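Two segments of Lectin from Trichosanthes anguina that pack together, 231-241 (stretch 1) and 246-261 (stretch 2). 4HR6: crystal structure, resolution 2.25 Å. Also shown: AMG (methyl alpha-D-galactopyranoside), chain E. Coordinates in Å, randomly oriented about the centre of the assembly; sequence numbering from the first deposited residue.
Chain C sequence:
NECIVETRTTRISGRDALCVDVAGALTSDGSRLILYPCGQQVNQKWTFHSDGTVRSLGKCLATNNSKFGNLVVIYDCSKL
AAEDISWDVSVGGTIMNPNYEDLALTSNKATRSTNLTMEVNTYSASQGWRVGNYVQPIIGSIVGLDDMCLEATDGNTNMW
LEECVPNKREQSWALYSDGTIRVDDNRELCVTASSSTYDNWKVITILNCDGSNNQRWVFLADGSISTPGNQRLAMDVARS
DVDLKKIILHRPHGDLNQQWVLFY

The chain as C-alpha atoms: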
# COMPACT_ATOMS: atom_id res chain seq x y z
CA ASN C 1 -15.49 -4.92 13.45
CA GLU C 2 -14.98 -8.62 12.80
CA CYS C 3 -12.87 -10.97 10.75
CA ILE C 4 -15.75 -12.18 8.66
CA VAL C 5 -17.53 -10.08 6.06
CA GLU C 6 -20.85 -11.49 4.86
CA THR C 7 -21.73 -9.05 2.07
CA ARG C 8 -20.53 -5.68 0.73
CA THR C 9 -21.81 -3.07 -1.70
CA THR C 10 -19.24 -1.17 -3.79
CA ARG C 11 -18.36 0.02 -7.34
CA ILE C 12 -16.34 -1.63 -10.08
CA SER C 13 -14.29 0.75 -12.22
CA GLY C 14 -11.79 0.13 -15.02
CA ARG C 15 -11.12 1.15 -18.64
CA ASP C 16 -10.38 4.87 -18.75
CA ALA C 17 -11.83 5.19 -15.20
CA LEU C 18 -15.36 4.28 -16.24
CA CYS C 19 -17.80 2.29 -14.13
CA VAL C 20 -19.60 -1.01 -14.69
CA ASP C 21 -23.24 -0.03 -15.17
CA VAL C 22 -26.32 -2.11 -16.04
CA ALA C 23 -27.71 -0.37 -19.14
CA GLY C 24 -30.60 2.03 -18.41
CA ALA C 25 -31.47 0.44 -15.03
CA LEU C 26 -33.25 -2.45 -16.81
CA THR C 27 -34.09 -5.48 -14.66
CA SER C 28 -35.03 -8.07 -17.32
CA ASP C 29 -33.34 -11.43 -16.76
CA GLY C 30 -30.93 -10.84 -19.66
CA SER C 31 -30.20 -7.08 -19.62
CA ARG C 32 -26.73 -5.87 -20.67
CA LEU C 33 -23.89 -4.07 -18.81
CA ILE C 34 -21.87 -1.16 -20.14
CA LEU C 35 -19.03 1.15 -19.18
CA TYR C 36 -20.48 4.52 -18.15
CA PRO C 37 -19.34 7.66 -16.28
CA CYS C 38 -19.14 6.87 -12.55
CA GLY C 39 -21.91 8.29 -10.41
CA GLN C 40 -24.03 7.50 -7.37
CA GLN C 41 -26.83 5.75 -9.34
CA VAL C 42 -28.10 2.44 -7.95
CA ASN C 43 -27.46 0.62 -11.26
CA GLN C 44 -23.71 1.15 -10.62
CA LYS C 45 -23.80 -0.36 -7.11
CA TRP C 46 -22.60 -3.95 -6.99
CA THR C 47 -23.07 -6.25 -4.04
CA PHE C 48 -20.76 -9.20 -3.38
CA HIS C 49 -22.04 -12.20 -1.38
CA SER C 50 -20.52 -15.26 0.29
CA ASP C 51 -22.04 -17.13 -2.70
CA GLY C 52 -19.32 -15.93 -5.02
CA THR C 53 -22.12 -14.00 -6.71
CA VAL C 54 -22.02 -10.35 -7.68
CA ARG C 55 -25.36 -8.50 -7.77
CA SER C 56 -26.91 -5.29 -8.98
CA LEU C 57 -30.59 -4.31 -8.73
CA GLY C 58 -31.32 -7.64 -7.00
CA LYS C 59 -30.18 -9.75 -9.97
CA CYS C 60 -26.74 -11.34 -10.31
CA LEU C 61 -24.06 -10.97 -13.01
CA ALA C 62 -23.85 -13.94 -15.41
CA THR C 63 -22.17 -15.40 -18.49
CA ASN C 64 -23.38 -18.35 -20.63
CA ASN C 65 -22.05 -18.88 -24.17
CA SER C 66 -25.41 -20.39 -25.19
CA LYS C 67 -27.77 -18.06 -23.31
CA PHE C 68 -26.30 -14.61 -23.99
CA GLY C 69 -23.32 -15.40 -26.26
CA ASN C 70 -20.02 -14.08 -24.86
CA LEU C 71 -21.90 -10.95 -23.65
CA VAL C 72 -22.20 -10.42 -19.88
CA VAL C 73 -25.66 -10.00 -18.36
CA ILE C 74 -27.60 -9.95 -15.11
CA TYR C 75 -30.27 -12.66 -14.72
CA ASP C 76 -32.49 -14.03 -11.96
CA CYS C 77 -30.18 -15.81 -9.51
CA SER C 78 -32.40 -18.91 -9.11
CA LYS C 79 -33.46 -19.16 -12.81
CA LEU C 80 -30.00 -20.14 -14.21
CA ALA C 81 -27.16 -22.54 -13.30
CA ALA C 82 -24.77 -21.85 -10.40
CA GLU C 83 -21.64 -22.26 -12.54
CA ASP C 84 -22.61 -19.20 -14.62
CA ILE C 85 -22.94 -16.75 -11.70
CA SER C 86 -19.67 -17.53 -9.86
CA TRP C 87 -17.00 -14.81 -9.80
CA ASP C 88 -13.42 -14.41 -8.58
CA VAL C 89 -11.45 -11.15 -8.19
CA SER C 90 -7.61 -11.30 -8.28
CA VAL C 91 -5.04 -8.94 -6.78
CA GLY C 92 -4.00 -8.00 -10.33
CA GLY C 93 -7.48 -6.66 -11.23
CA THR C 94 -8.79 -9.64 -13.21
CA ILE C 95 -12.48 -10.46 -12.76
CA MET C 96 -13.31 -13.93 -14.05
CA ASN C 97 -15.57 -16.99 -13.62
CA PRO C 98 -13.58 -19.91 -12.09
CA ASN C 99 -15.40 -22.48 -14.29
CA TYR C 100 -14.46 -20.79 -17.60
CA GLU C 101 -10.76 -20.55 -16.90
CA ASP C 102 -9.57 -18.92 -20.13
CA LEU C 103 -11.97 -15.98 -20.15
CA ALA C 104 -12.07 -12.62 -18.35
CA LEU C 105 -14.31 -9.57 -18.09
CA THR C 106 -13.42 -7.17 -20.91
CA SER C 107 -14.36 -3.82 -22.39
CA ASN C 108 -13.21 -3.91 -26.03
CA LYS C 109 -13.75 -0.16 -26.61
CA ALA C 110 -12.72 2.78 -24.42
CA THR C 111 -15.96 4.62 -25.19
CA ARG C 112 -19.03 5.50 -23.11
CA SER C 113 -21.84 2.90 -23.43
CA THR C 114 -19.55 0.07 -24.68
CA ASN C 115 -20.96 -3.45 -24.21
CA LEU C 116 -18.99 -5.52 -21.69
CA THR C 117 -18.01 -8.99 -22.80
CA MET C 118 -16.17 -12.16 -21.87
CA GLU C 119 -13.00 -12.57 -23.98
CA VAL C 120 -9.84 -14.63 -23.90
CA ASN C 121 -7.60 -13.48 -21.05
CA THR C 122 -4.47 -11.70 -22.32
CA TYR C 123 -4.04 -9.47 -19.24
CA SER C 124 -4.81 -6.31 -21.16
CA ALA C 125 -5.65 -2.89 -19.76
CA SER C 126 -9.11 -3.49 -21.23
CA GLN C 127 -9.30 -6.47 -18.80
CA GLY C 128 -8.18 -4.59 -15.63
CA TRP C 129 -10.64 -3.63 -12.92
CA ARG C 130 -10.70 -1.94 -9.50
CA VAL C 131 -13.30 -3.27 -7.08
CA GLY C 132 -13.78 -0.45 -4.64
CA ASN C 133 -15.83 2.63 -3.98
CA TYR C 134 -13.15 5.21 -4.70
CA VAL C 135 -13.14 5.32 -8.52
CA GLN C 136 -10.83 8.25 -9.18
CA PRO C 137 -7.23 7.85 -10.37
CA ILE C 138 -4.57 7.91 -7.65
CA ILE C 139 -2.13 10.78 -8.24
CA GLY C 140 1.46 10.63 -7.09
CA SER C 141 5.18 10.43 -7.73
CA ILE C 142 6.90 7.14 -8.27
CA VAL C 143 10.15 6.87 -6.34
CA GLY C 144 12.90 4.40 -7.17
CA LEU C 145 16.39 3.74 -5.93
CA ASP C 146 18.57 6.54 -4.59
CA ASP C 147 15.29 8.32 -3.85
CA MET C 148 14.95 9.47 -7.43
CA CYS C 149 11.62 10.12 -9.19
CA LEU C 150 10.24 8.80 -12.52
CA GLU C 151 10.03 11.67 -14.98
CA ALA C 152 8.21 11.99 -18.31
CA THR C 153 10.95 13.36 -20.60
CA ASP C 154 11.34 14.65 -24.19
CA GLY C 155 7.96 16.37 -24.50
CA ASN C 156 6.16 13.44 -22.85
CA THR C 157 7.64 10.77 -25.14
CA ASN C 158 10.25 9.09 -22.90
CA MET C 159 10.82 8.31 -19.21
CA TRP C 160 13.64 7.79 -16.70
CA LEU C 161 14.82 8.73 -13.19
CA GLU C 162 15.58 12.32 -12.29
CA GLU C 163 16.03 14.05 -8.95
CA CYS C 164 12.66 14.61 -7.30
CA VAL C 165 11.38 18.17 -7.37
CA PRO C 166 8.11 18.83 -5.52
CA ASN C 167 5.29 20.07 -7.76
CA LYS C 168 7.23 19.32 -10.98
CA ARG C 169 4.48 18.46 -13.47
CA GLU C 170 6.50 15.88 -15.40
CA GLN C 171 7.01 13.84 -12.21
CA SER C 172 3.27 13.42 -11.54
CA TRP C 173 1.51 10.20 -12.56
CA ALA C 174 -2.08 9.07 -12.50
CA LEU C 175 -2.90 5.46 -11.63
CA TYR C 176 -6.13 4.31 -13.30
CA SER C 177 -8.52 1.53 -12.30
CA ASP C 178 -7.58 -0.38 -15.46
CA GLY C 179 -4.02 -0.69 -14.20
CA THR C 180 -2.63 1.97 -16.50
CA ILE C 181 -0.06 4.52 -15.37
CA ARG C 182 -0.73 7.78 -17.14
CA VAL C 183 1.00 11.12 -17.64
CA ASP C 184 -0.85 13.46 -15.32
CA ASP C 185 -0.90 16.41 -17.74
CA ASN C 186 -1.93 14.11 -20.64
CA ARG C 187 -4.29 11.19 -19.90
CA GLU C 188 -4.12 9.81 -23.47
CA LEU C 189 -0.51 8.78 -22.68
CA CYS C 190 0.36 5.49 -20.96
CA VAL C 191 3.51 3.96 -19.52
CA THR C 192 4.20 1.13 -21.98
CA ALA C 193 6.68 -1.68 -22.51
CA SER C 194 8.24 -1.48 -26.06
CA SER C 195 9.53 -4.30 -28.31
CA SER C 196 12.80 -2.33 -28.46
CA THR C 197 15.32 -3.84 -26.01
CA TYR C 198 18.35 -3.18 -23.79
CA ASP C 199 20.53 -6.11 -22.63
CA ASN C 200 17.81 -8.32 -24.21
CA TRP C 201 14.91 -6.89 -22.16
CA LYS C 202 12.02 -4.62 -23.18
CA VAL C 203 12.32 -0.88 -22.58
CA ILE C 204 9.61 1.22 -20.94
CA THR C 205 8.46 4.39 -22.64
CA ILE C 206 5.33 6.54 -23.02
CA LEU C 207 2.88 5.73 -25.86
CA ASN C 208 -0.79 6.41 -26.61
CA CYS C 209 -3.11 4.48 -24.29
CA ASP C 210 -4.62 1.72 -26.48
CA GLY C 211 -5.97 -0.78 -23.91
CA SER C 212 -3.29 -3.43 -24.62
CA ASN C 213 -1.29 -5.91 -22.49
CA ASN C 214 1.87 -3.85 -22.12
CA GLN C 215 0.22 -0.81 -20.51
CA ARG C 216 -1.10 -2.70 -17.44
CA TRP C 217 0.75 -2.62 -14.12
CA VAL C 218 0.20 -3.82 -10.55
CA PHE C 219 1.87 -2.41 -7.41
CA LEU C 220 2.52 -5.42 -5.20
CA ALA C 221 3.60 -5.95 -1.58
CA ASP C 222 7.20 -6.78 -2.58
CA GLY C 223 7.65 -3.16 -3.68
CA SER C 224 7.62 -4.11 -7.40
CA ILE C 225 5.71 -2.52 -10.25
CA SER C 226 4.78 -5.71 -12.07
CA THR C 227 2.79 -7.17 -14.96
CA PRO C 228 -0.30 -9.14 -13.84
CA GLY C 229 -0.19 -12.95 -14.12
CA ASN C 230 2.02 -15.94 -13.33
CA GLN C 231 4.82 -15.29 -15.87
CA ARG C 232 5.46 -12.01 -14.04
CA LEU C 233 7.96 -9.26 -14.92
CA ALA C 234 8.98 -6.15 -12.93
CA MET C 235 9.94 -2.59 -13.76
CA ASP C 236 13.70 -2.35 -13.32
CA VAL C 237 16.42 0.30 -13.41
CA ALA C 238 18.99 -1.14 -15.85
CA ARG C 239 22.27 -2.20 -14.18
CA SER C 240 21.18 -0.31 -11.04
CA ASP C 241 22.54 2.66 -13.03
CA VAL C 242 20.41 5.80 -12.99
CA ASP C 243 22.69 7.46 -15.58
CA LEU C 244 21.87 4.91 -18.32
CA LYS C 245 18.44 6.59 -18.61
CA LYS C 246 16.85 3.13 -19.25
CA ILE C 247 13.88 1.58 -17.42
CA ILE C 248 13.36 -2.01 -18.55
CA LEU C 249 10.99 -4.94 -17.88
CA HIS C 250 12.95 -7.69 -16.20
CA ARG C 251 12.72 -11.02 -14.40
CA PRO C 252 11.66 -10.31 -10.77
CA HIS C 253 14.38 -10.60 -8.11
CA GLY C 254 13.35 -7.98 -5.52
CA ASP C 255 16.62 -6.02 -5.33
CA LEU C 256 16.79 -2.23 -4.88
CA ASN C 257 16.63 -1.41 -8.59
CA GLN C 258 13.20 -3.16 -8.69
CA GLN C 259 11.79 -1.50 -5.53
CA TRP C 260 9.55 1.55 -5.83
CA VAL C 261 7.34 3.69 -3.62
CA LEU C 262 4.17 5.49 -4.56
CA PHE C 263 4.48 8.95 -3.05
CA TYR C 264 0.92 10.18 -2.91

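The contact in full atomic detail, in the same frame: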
# COMPACT_ATOMS: atom_id res chain seq x y z
N GLN C 231 3.54 -15.59 -15.21
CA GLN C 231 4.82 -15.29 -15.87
C GLN C 231 5.12 -13.80 -15.70
O GLN C 231 5.09 -13.03 -16.66
CB GLN C 231 4.76 -15.67 -17.35
N ARG C 232 5.44 -13.41 -14.47
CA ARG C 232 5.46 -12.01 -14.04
C ARG C 232 6.80 -11.33 -14.31
O ARG C 232 7.85 -11.93 -14.08
CB ARG C 232 5.14 -11.95 -12.54
CG ARG C 232 5.20 -10.57 -11.90
CD ARG C 232 4.78 -10.61 -10.45
NE ARG C 232 5.75 -11.26 -9.57
CZ ARG C 232 6.60 -10.64 -8.74
NH1 ARG C 232 6.65 -9.31 -8.65
NH2 ARG C 232 7.43 -11.37 -7.99
N LEU C 233 6.76 -10.09 -14.78
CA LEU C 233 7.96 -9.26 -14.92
C LEU C 233 7.81 -7.92 -14.18
O LEU C 233 6.70 -7.40 -14.07
CB LEU C 233 8.26 -8.97 -16.40
CG LEU C 233 8.32 -10.14 -17.39
CD1 LEU C 233 8.36 -9.62 -18.82
CD2 LEU C 233 9.52 -11.05 -17.11
N ALA C 234 8.94 -7.37 -13.73
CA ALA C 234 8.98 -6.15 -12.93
C ALA C 234 9.73 -5.01 -13.61
O ALA C 234 10.73 -5.22 -14.28
CB ALA C 234 9.66 -6.44 -11.61
N MET C 235 9.26 -3.80 -13.38
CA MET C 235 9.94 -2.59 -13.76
C MET C 235 11.29 -2.55 -13.02
O MET C 235 11.39 -2.96 -11.86
CB MET C 235 9.06 -1.40 -13.41
CG MET C 235 9.36 -0.14 -14.17
SD MET C 235 8.09 1.13 -14.02
CE MET C 235 6.71 0.33 -14.82
N ASP C 236 12.32 -2.08 -13.71
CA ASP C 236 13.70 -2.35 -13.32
C ASP C 236 14.62 -1.28 -13.90
O ASP C 236 14.58 -1.00 -15.10
CB ASP C 236 14.09 -3.76 -13.81
CG ASP C 236 15.58 -4.08 -13.62
OD1 ASP C 236 15.93 -5.26 -13.36
OD2 ASP C 236 16.40 -3.18 -13.75
N VAL C 237 15.42 -0.68 -13.03
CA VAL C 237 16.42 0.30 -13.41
C VAL C 237 17.65 -0.46 -13.89
O VAL C 237 18.31 -1.17 -13.11
CB VAL C 237 16.81 1.25 -12.25
CG1 VAL C 237 17.76 2.34 -12.73
CG2 VAL C 237 15.56 1.88 -11.63
N ALA C 238 17.95 -0.34 -15.19
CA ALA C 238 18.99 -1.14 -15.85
C ALA C 238 20.34 -1.00 -15.17
O ALA C 238 20.83 0.13 -14.99
CB ALA C 238 19.10 -0.72 -17.32
N ARG C 239 20.92 -2.13 -14.77
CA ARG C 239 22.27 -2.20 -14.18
C ARG C 239 22.39 -1.46 -12.85
O ARG C 239 23.50 -1.11 -12.45
N SER C 240 21.26 -1.23 -12.18
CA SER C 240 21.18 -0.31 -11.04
C SER C 240 21.91 1.01 -11.34
O SER C 240 22.51 1.61 -10.45
CB SER C 240 21.75 -0.95 -9.77
OG SER C 240 21.21 -2.25 -9.58
N ASP C 241 21.83 1.46 -12.60
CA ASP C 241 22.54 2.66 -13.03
C ASP C 241 21.56 3.71 -13.51
O ASP C 241 21.07 3.66 -14.65
CB ASP C 241 23.54 2.31 -14.14
CG ASP C 241 24.60 3.39 -14.34
OD1 ASP C 241 24.29 4.60 -14.21
OD2 ASP C 241 25.74 3.02 -14.65
N LYS C 246 17.67 4.25 -18.75
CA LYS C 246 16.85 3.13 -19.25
C LYS C 246 16.09 2.36 -18.14
O LYS C 246 16.70 1.71 -17.27
CB LYS C 246 17.71 2.14 -20.07
CG LYS C 246 17.62 2.31 -21.59
CD LYS C 246 18.59 3.37 -22.10
CE LYS C 246 18.63 3.46 -23.63
NZ LYS C 246 17.78 4.56 -24.17
N ILE C 247 14.77 2.43 -18.21
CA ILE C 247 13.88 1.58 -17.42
C ILE C 247 13.45 0.40 -18.30
O ILE C 247 12.91 0.60 -19.38
CB ILE C 247 12.63 2.33 -16.94
CG1 ILE C 247 13.01 3.64 -16.26
CG2 ILE C 247 11.78 1.44 -16.02
CD1 ILE C 247 14.02 3.47 -15.14
N ILE C 248 13.69 -0.81 -17.81
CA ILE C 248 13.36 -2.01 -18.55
C ILE C 248 12.39 -2.90 -17.77
O ILE C 248 12.13 -2.66 -16.59
CB ILE C 248 14.63 -2.83 -18.90
CG1 ILE C 248 15.29 -3.40 -17.64
CG2 ILE C 248 15.62 -1.96 -19.67
CD1 ILE C 248 16.46 -4.32 -17.90
N LEU C 249 11.90 -3.95 -18.44
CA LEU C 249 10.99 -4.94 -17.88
C LEU C 249 11.73 -6.25 -17.73
O LEU C 249 12.06 -6.91 -18.71
CB LEU C 249 9.79 -5.11 -18.80
CG LEU C 249 8.61 -5.95 -18.30
CD1 LEU C 249 8.05 -5.39 -17.00
CD2 LEU C 249 7.53 -5.98 -19.36
N HIS C 250 11.98 -6.65 -16.49
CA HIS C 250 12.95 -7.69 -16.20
C HIS C 250 12.34 -8.82 -15.38
O HIS C 250 11.26 -8.67 -14.83
CB HIS C 250 14.11 -7.05 -15.42
CG HIS C 250 15.33 -7.90 -15.33
ND1 HIS C 250 15.53 -8.81 -14.31
CD2 HIS C 250 16.43 -7.98 -16.12
CE1 HIS C 250 16.70 -9.41 -14.48
NE2 HIS C 250 17.26 -8.92 -15.57
N ARG C 251 13.03 -9.95 -15.33
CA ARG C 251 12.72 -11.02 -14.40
C ARG C 251 12.72 -10.47 -12.96
O ARG C 251 13.63 -9.72 -12.59
CB ARG C 251 13.79 -12.11 -14.53
CG ARG C 251 13.47 -13.42 -13.84
CD ARG C 251 14.63 -14.41 -13.98
NE ARG C 251 14.16 -15.79 -13.87
CZ ARG C 251 13.73 -16.55 -14.88
NH1 ARG C 251 13.71 -16.08 -16.13
NH2 ARG C 251 13.32 -17.79 -14.65
N PRO C 252 11.72 -10.84 -12.14
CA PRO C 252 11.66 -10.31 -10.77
C PRO C 252 12.69 -10.94 -9.84
O PRO C 252 12.81 -12.16 -9.78
CB PRO C 252 10.24 -10.68 -10.31
CG PRO C 252 9.51 -11.15 -11.53
CD PRO C 252 10.56 -11.71 -12.43
N HIS C 253 13.44 -10.10 -9.14
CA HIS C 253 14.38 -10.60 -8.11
C HIS C 253 14.34 -9.81 -6.79
O HIS C 253 14.99 -10.20 -5.82
CB HIS C 253 15.82 -10.70 -8.65
CG HIS C 253 16.32 -9.46 -9.31
ND1 HIS C 253 16.30 -8.22 -8.70
CD2 HIS C 253 16.86 -9.25 -10.54
CE1 HIS C 253 16.81 -7.31 -9.51
NE2 HIS C 253 17.16 -7.91 -10.64
N GLY C 254 13.59 -8.71 -6.76
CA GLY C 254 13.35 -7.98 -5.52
C GLY C 254 14.49 -7.14 -4.96
O GLY C 254 14.43 -6.72 -3.81
N ASP C 255 15.51 -6.86 -5.76
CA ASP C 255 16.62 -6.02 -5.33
C ASP C 255 16.22 -4.54 -5.47
O ASP C 255 15.14 -4.22 -5.97
CB ASP C 255 17.89 -6.34 -6.13
CG ASP C 255 19.18 -6.05 -5.34
OD1 ASP C 255 19.16 -5.18 -4.44
OD2 ASP C 255 20.21 -6.68 -5.62
N LEU C 256 17.11 -3.65 -5.04
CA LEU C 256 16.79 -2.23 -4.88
C LEU C 256 16.39 -1.54 -6.17
O LEU C 256 15.59 -0.59 -6.16
CB LEU C 256 17.97 -1.50 -4.25
CG LEU C 256 18.47 -1.98 -2.89
CD1 LEU C 256 19.75 -1.25 -2.54
CD2 LEU C 256 17.42 -1.77 -1.80
N ASN C 257 16.96 -1.99 -7.29
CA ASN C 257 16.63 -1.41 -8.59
C ASN C 257 15.25 -1.83 -9.11
O ASN C 257 14.80 -1.31 -10.13
CB ASN C 257 17.72 -1.73 -9.64
CG ASN C 257 17.89 -3.22 -9.86
OD1 ASN C 257 17.76 -4.01 -8.93
ND2 ASN C 257 18.15 -3.61 -11.10
N GLN C 258 14.59 -2.76 -8.40
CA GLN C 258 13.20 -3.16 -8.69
C GLN C 258 12.19 -2.76 -7.59
O GLN C 258 11.01 -3.17 -7.62
CB GLN C 258 13.13 -4.67 -8.92
CG GLN C 258 13.64 -5.10 -10.28
CD GLN C 258 13.55 -6.59 -10.50
OE1 GLN C 258 13.03 -7.32 -9.66
NE2 GLN C 258 14.08 -7.05 -11.63
N GLN C 259 12.63 -1.94 -6.64
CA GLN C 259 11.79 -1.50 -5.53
C GLN C 259 11.40 -0.06 -5.78
O GLN C 259 12.24 0.75 -6.15
CB GLN C 259 12.52 -1.64 -4.19
CG GLN C 259 12.58 -3.08 -3.67
CD GLN C 259 13.37 -3.19 -2.37
OE1 GLN C 259 13.40 -2.25 -1.57
NE2 GLN C 259 14.02 -4.34 -2.15
N TRP C 260 10.13 0.25 -5.55
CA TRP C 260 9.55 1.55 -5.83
C TRP C 260 8.59 1.94 -4.72
O TRP C 260 8.10 1.08 -3.99
CB TRP C 260 8.76 1.50 -7.14
CG TRP C 260 9.54 1.02 -8.32
CD1 TRP C 260 9.75 -0.28 -8.71
CD2 TRP C 260 10.25 1.83 -9.25
NE1 TRP C 260 10.54 -0.32 -9.83
CE2 TRP C 260 10.85 0.97 -10.19
CE3 TRP C 260 10.42 3.21 -9.38
CZ2 TRP C 260 11.63 1.46 -11.25
CZ3 TRP C 260 11.19 3.69 -10.45
CH2 TRP C 260 11.78 2.81 -11.36
N VAL C 261 8.29 3.22 -4.61
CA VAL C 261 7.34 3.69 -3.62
C VAL C 261 6.44 4.68 -4.31
O VAL C 261 6.93 5.55 -5.02
CB VAL C 261 8.05 4.41 -2.44
CG1 VAL C 261 7.04 5.12 -1.55
CG2 VAL C 261 8.90 3.43 -1.65
C1 AMG E . 21.72 -6.77 -13.81
C2 AMG E . 20.66 -6.33 -12.80
C3 AMG E . 19.25 -6.58 -13.34
C4 AMG E . 19.10 -5.92 -14.71
C5 AMG E . 20.25 -6.33 -15.64
C6 AMG E . 20.22 -5.60 -16.98
C7 AMG E . 22.93 -8.79 -14.19
O1 AMG E . 21.65 -8.18 -14.04
O2 AMG E . 20.88 -7.04 -11.58
O3 AMG E . 18.25 -6.06 -12.45
O4 AMG E . 19.04 -4.50 -14.54
O5 AMG E . 21.51 -6.06 -15.03
O6 AMG E . 20.98 -6.36 -17.92
O HOH W 1 9.55 -3.41 -9.97
O HOH W 2 20.04 -5.52 -9.47
O HOH W 3 18.53 3.72 -15.89

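The two stretches meet as a short antiparallel β ladder, strand 234-237 against strand 247-250, their axes approaching to 4.6 Å. Ala234 and His250 form a hydrogen-bonded pair, Ala234 N to His250 O and His250 N to Ala234 O both 2.9 Å. Two residues on, Ile248 N donates to Asp236 O at 2.9 Å, and Ala238 N donates to Lys246 O at 3.2 Å. Stretch 2 then turns back, so that its 3-10 segment meets the same strand: Val237 N donates to Asn257 O (3.0 Å), and Asn257 ND2 donates to Val237 O (3.2 Å). Any residue could offer the carbonyl; asparagine adds a short side-chain amide, so one residue meets both the N and the O of Val237.

Side chains alternate between the two faces of the ladder. Met235, Val237, Ile247 and Leu249 share one face, where flexible and branched apolar chains fill buried space: Met235 CG lies 3.4 Å from Ile247 CG2, and Val237 CG2 lies 3.9 Å from Trp260 CH2. Trp260 NE1 makes a weak hydrogen bond to Met235 O at 3.4 Å, since an indole offers a donor at the edge of a largely apolar ring. Water 1 bridges the same atoms, donating to Met235 O (2.7 Å) and Gln258 O (2.8 Å) and accepting a weak hydrogen bond from Trp260 NE1 (3.2 Å).

Asp236 lies on the other face, with Ala234, Ile248 and His250. Gln258 NE2 donates to Asp236 OD1 at 3.1 Å. A carboxylate has two acceptor oxygens, which here take one galactoside hydroxyl each: AMG O3 to Asp236 OD1 is 2.6 Å, AMG O4 to Asp236 OD2 3.1 Å. Asn257 ND2 and His253 NE2 each donate to AMG O3 at 2.8 Å, while the flat His250 ring lays one face against the sugar, His250 NE2 3.6 Å from AMG C4. Pro252 CB covers one face of the Arg232 guanidinium, 3.7 Å from Arg232 NH2.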